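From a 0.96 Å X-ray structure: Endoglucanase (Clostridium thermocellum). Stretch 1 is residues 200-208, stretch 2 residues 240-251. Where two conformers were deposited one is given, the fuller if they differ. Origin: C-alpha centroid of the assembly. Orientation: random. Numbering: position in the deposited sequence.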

ATOM      1  N   ASP A 200     -13.532  21.696   9.678  1.00  6.80           N
ATOM      2  CA  ASP A 200     -13.187  21.441  11.066  1.00  7.00           C
ATOM      3  C   ASP A 200     -12.200  20.258  11.157  1.00  6.26           C
ATOM      4  O   ASP A 200     -12.300  19.291  10.378  1.00  6.91           O
ATOM      5  CB  ASP A 200     -14.452  21.152  11.876  1.00  8.74           C
ATOM      6  CG  ASP A 200     -15.408  22.350  11.898  1.00  9.86           C
ATOM      7  OD1 ASP A 200     -14.920  23.514  11.814  1.00 12.68           O
ATOM      8  OD2 ASP A 200     -16.638  22.103  12.040  1.00 11.71           O
ATOM      9  N   ASN A 201     -11.302  20.282  12.128  1.00  6.79           N
ATOM     10  CA  ASN A 201     -10.403  19.159  12.338  1.00  6.74           C
ATOM     11  C   ASN A 201     -11.227  17.947  12.762  1.00  7.04           C
ATOM     12  O   ASN A 201     -12.016  18.029  13.730  1.00  8.40           O
ATOM     13  CB  ASN A 201      -9.385  19.502  13.443  1.00  7.30           C
ATOM     14  CG  ASN A 201      -8.464  20.638  13.037  1.00  7.94           C
ATOM     15  OD1 ASN A 201      -8.144  20.813  11.874  1.00  9.19           O
ATOM     16  ND2 ASN A 201      -8.031  21.443  14.007  1.00 11.65           N
ATOM     17  N   VAL A 202     -11.027  16.800  12.077  1.00  6.52           N
ATOM     18  CA  VAL A 202     -11.880  15.654  12.339  1.00  6.40           C
ATOM     19  C   VAL A 202     -11.765  15.180  13.770  1.00  6.04           C
ATOM     20  O   VAL A 202     -10.660  15.098  14.364  1.00  6.60           O
ATOM     21  CB  VAL A 202     -11.572  14.507  11.351  1.00  7.09           C
ATOM     22  CG1 VAL A 202     -10.203  13.873  11.618  1.00  7.27           C
ATOM     23  CG2 VAL A 202     -12.694  13.496  11.312  1.00  8.83           C
ATOM     24  N   THR A 203     -12.894  14.820  14.375  1.00  7.03           N
ATOM     25  CA  THR A 203     -12.893  14.205  15.688  1.00  6.87           C
ATOM     26  C   THR A 203     -12.783  12.684  15.581  1.00  6.48           C
ATOM     27  O   THR A 203     -13.205  12.072  14.576  1.00  7.01           O
ATOM     28  CB  THR A 203     -14.156  14.615  16.493  1.00  7.19           C
ATOM     29  OG1 THR A 203     -15.299  14.112  15.813  1.00  8.45           O
ATOM     30  CG2 THR A 203     -14.233  16.114  16.700  1.00  9.33           C
ATOM     31  N   ALA A 204     -12.228  12.087  16.622  1.00  6.41           N
ATOM     32  CA  ALA A 204     -12.237  10.634  16.697  1.00  6.82           C
ATOM     33  C   ALA A 204     -13.684  10.085  16.640  1.00  6.53           C
ATOM     34  O   ALA A 204     -13.949   9.084  15.958  1.00  7.10           O
ATOM     35  CB  ALA A 204     -11.525  10.188  17.971  1.00  7.64           C
ATOM     36  N   LYS A 205     -14.601  10.742  17.348  1.00  7.11           N
ATOM     37  CA  LYS A 205     -15.992  10.270  17.344  1.00  7.46           C
ATOM     38  C   LYS A 205     -16.596  10.348  15.933  1.00  6.87           C
ATOM     39  O   LYS A 205     -17.291   9.400  15.517  1.00  7.20           O
ATOM     40  CB  LYS A 205     -16.849  11.075  18.316  1.00  8.44           C
ATOM     41  CG  LYS A 205     -16.577  10.719  19.771  1.00  9.44           C
ATOM     42  CD  LYS A 205     -17.518  11.466  20.727  1.00 12.22           C
ATOM     43  CE  LYS A 205     -17.510  12.987  20.639  1.00 12.25           C
ATOM     44  NZ  LYS A 205     -16.173  13.579  20.928  1.00 10.78           N
ATOM     45  N   GLU A 206     -16.379  11.437  15.198  1.00  7.29           N
ATOM     46  CA  GLU A 206     -16.951  11.527  13.864  1.00  6.88           C
ATOM     47  C   GLU A 206     -16.351  10.426  12.977  1.00  6.46           C
ATOM     48  O   GLU A 206     -17.064   9.808  12.176  1.00  6.87           O
ATOM     49  CB  GLU A 206     -16.670  12.916  13.244  1.00  8.48           C
ATOM     50  CG  GLU A 206     -17.136  13.021  11.795  1.00 10.77           C
ATOM     51  CD  GLU A 206     -16.912  14.320  11.055  0.70  7.85           C
ATOM     52  OE1 GLU A 206     -17.265  15.398  11.565  0.70  8.93           O
ATOM     53  OE2 GLU A 206     -16.284  14.239   9.986  0.70 10.21           O
ATOM     54  N   LEU A 207     -15.020  10.237  13.064  1.00  6.56           N
ATOM     55  CA  LEU A 207     -14.411   9.249  12.168  1.00  6.41           C
ATOM     56  C   LEU A 207     -14.990   7.857  12.424  1.00  6.41           C
ATOM     57  O   LEU A 207     -15.285   7.120  11.458  1.00  6.61           O
ATOM     58  CB  LEU A 207     -12.880   9.284  12.310  1.00  6.63           C
ATOM     59  CG  LEU A 207     -12.157   8.383  11.332  1.00  6.66           C
ATOM     60  CD1 LEU A 207     -12.530   8.655   9.880  1.00  7.02           C
ATOM     61  CD2 LEU A 207     -10.655   8.575  11.528  1.00  7.40           C
ATOM     62  N   ILE A 208     -15.146   7.470  13.700  1.00  6.63           N
ATOM     63  CA  ILE A 208     -15.762   6.140  13.947  1.00  6.83           C
ATOM     64  C   ILE A 208     -17.175   6.083  13.445  1.00  6.34           C
ATOM     65  O   ILE A 208     -17.577   5.093  12.805  1.00  7.12           O
ATOM     66  CB  ILE A 208     -15.699   5.779  15.472  1.00  7.73           C
ATOM     67  CG1 ILE A 208     -14.289   5.648  15.965  1.00  9.56           C
ATOM     68  CG2 ILE A 208     -16.517   4.549  15.760  1.00  8.52           C
ATOM     69  CD1 ILE A 208     -13.453   4.727  15.275  1.00 11.58           C
ATOM     70  N   THR A 240      -2.401  10.205  17.392  1.00  5.95           N
ATOM     71  CA  THR A 240      -3.387  11.092  18.015  1.00  6.43           C
ATOM     72  C   THR A 240      -4.424  11.614  17.005  1.00  5.91           C
ATOM     73  O   THR A 240      -5.167  12.565  17.337  1.00  6.33           O
ATOM     74  CB  THR A 240      -2.697  12.330  18.644  1.00  6.87           C
ATOM     75  OG1 THR A 240      -2.142  13.106  17.576  1.00  7.16           O
ATOM     76  CG2 THR A 240      -1.640  11.944  19.664  1.00  7.98           C
ATOM     77  N   LEU A 241      -4.497  11.030  15.804  1.00  5.76           N
ATOM     78  CA  LEU A 241      -5.393  11.549  14.771  1.00  5.52           C
ATOM     79  C   LEU A 241      -5.108  13.045  14.570  1.00  5.91           C
ATOM     80  O   LEU A 241      -5.983  13.878  14.406  1.00  6.35           O
ATOM     81  CB  LEU A 241      -6.847  11.206  15.054  1.00  5.89           C
ATOM     82  CG  LEU A 241      -7.814  11.356  13.863  1.00  5.99           C
ATOM     83  CD1 LEU A 241      -7.503  10.335  12.763  1.00  6.43           C
ATOM     84  CD2 LEU A 241      -9.254  11.169  14.353  1.00  6.77           C
ATOM     85  N   GLN A 242      -3.800  13.380  14.516  1.00  6.12           N
ATOM     86  CA  GLN A 242      -3.347  14.763  14.316  1.00  6.65           C
ATOM     87  C   GLN A 242      -3.928  15.697  15.397  1.00  6.72           C
ATOM     88  O   GLN A 242      -4.546  16.711  15.132  1.00  7.38           O
ATOM     89  CB  GLN A 242      -3.618  15.299  12.927  1.00  7.14           C
ATOM     90  CG  GLN A 242      -2.846  16.542  12.553  1.00  8.99           C
ATOM     91  CD  GLN A 242      -1.600  16.293  11.825  0.50 10.33           C
ATOM     92  OE1 GLN A 242      -0.920  15.292  12.043  0.50 10.04           O
ATOM     93  NE2 GLN A 242      -1.288  17.174  10.919  0.50 14.88           N
ATOM     94  N   SER A 243      -3.664  15.325  16.650  1.00  6.86           N
ATOM     95  CA  SER A 243      -4.101  16.146  17.760  1.00  7.76           C
ATOM     96  C   SER A 243      -5.622  16.370  17.685  1.00  7.66           C
ATOM     97  O   SER A 243      -6.092  17.502  17.879  1.00  7.90           O
ATOM     98  CB  SER A 243      -3.356  17.474  17.826  1.00  9.03           C
ATOM     99  OG  SER A 243      -1.921  17.281  17.877  0.70  7.89           O
ATOM    100  N   ALA A 244      -6.383  15.297  17.446  1.00  7.16           N
ATOM    101  CA  ALA A 244      -7.820  15.483  17.203  1.00  7.36           C
ATOM    102  C   ALA A 244      -8.439  16.175  18.411  1.00  6.74           C
ATOM    103  O   ALA A 244      -8.081  15.926  19.565  1.00  7.33           O
ATOM    104  CB  ALA A 244      -8.487  14.144  16.968  1.00  7.32           C
ATOM    105  N   PRO A 245      -9.453  17.030  18.177  1.00  7.61           N
ATOM    106  CA  PRO A 245      -9.964  17.863  19.279  1.00  7.93           C
ATOM    107  C   PRO A 245     -10.572  17.114  20.437  1.00  7.79           C
ATOM    108  O   PRO A 245     -10.635  17.676  21.544  1.00  9.28           O
ATOM    109  CB  PRO A 245     -10.981  18.800  18.593  1.00 10.65           C
ATOM    110  CG  PRO A 245     -10.812  18.700  17.180  1.00 10.84           C
ATOM    111  CD  PRO A 245      -9.957  17.525  16.876  1.00  7.87           C
ATOM    112  N   ASP A 246     -11.055  15.903  20.215  1.00  7.11           N
ATOM    113  CA  ASP A 246     -11.653  15.076  21.265  1.00  7.84           C
ATOM    114  C   ASP A 246     -10.724  13.960  21.744  1.00  7.61           C
ATOM    115  O   ASP A 246     -11.164  13.112  22.530  1.00  8.69           O
ATOM    116  CB  ASP A 246     -13.005  14.496  20.862  1.00  7.43           C
ATOM    117  CG  ASP A 246     -12.908  13.578  19.643  1.00  7.12           C
ATOM    118  OD1 ASP A 246     -11.854  13.559  18.970  1.00  7.45           O
ATOM    119  OD2 ASP A 246     -13.951  12.879  19.388  1.00  7.71           O
ATOM    120  N   TRP A 247      -9.437  13.979  21.335  1.00  7.44           N
ATOM    121  CA  TRP A 247      -8.574  12.857  21.699  1.00  7.35           C
ATOM    122  C   TRP A 247      -8.271  12.805  23.196  1.00  7.56           C
ATOM    123  O   TRP A 247      -8.072  11.720  23.754  1.00  8.42           O
ATOM    124  CB  TRP A 247      -7.307  12.849  20.831  1.00  8.08           C
ATOM    125  CG  TRP A 247      -6.433  11.676  21.075  1.00  6.96           C
ATOM    126  CD1 TRP A 247      -5.135  11.741  21.483  1.00  7.47           C
ATOM    127  CD2 TRP A 247      -6.749  10.267  20.940  1.00  7.35           C
ATOM    128  NE1 TRP A 247      -4.612  10.467  21.604  1.00  8.00           N
ATOM    129  CE2 TRP A 247      -5.595   9.556  21.320  1.00  7.10           C
ATOM    130  CE3 TRP A 247      -7.890   9.544  20.547  1.00  7.56           C
ATOM    131  CZ2 TRP A 247      -5.539   8.157  21.349  1.00  7.93           C
ATOM    132  CZ3 TRP A 247      -7.829   8.143  20.576  1.00  8.20           C
ATOM    133  CH2 TRP A 247      -6.677   7.478  20.995  1.00  7.87           C
ATOM    134  N   GLY A 248      -8.292  13.951  23.875  1.00  8.71           N
ATOM    135  CA  GLY A 248      -8.032  13.951  25.326  1.00  9.57           C
ATOM    136  C   GLY A 248      -9.073  13.172  26.096  1.00  9.52           C
ATOM    137  O   GLY A 248      -8.788  12.685  27.200  1.00 12.11           O
ATOM    138  N   THR A 249     -10.314  13.124  25.600  1.00  8.61           N
ATOM    139  CA  THR A 249     -11.363  12.348  26.232  1.00  8.77           C
ATOM    140  C   THR A 249     -11.476  10.973  25.600  1.00  9.01           C
ATOM    141  O   THR A 249     -11.448   9.943  26.299  1.00  9.83           O
ATOM    142  CB  THR A 249     -12.707  13.081  26.194  1.00 10.22           C
ATOM    143  OG1 THR A 249     -12.954  13.599  24.905  0.50  8.74           O
ATOM    144  CG2 THR A 249     -12.681  14.229  27.195  0.50 11.55           C
ATOM    145  N   GLU A 250     -11.565  10.906  24.257  1.00  8.01           N
ATOM    146  CA  GLU A 250     -11.765   9.611  23.636  1.00  8.45           C
ATOM    147  C   GLU A 250     -10.567   8.678  23.813  1.00  7.88           C
ATOM    148  O   GLU A 250     -10.733   7.465  23.857  1.00  9.01           O
ATOM    149  CB  GLU A 250     -12.032   9.813  22.138  1.00  8.12           C
ATOM    150  CG  GLU A 250     -13.364  10.459  21.847  1.00  8.99           C
ATOM    151  CD  GLU A 250     -14.499   9.621  22.420  1.00  9.85           C
ATOM    152  OE1 GLU A 250     -14.679   8.462  22.010  1.00  9.90           O
ATOM    153  OE2 GLU A 250     -15.209  10.148  23.325  1.00 12.52           O
ATOM    154  N   GLY A 251      -9.362   9.246  23.874  1.00  8.21           N
ATOM    155  CA  GLY A 251      -8.154   8.428  23.956  1.00  8.63           C
ATOM    156  C   GLY A 251      -7.760   7.997  25.339  1.00  7.75           C
ATOM    157  O   GLY A 251      -6.729   7.342  25.492  1.00  8.52           O
TER
HETATM  158  O   HOH W   1      -8.037  15.778  13.824  1.00  6.93           O
HETATM  159  O   HOH W   2     -15.373  12.814  23.612  1.00 13.31           O

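The first turn of a helix leaves backbone NH groups without partners, and a carboxylate from a distant part of the chain can supply them. This endoglucanase offers a compact example. The helix that begins at Ala 204 meets a loop running from Leu 241 into a short helix at Trp 247, the backbones coming nearest where the CA atoms of Thr 203 and Ala 244 lie 5.4 Å apart.

Thr 203, at the N-cap, adopts the p rotamer (chi1 64°), which places OG1 to accept from Glu 206 N at 2.9 Å. The two preceding amides turn to Asp 246. Its CA-to-CB bond points toward the helix, and with chi1 at 61° (p) and chi2 at -12° both carboxylate oxygens are engaged: OD1 accepts from Ala 204 N at 2.8 Å, OD2 from Lys 205 N at 3.0 Å. Although Asp 246 is itself an N-cap, its side chain makes no capping bond to its own helix.

Lys 205 starts sideways, but its m, t, m, m conformation folds the chain back, so that NZ forms a salt bridge with Asp 246 OD2 at 2.8 Å. OD2 thus receives both the backbone and side-chain nitrogens of one residue. Glu 250 OE2 stays 4.3 Å from Lys 205 NZ, beyond a salt bridge; a water links them, accepting from NZ at 2.9 Å and donating to OE2 at 2.7 Å.

Beside this polar network, Leu 241 (t, p), the first residue after a helix to leave helical phi/psi and with positive phi, has its CA-to-CB bond pointing toward the other stretch. Its CD2 lies 4.0 Å from Val 202 CG1 and 4.4 Å from Ala 204 CB, while its CD1 meets Leu 207 CD2 at 3.8 Å. A second water ties the backbones together, donating to Val 202 O at 2.8 Å and Leu 241 O at 2.9 Å.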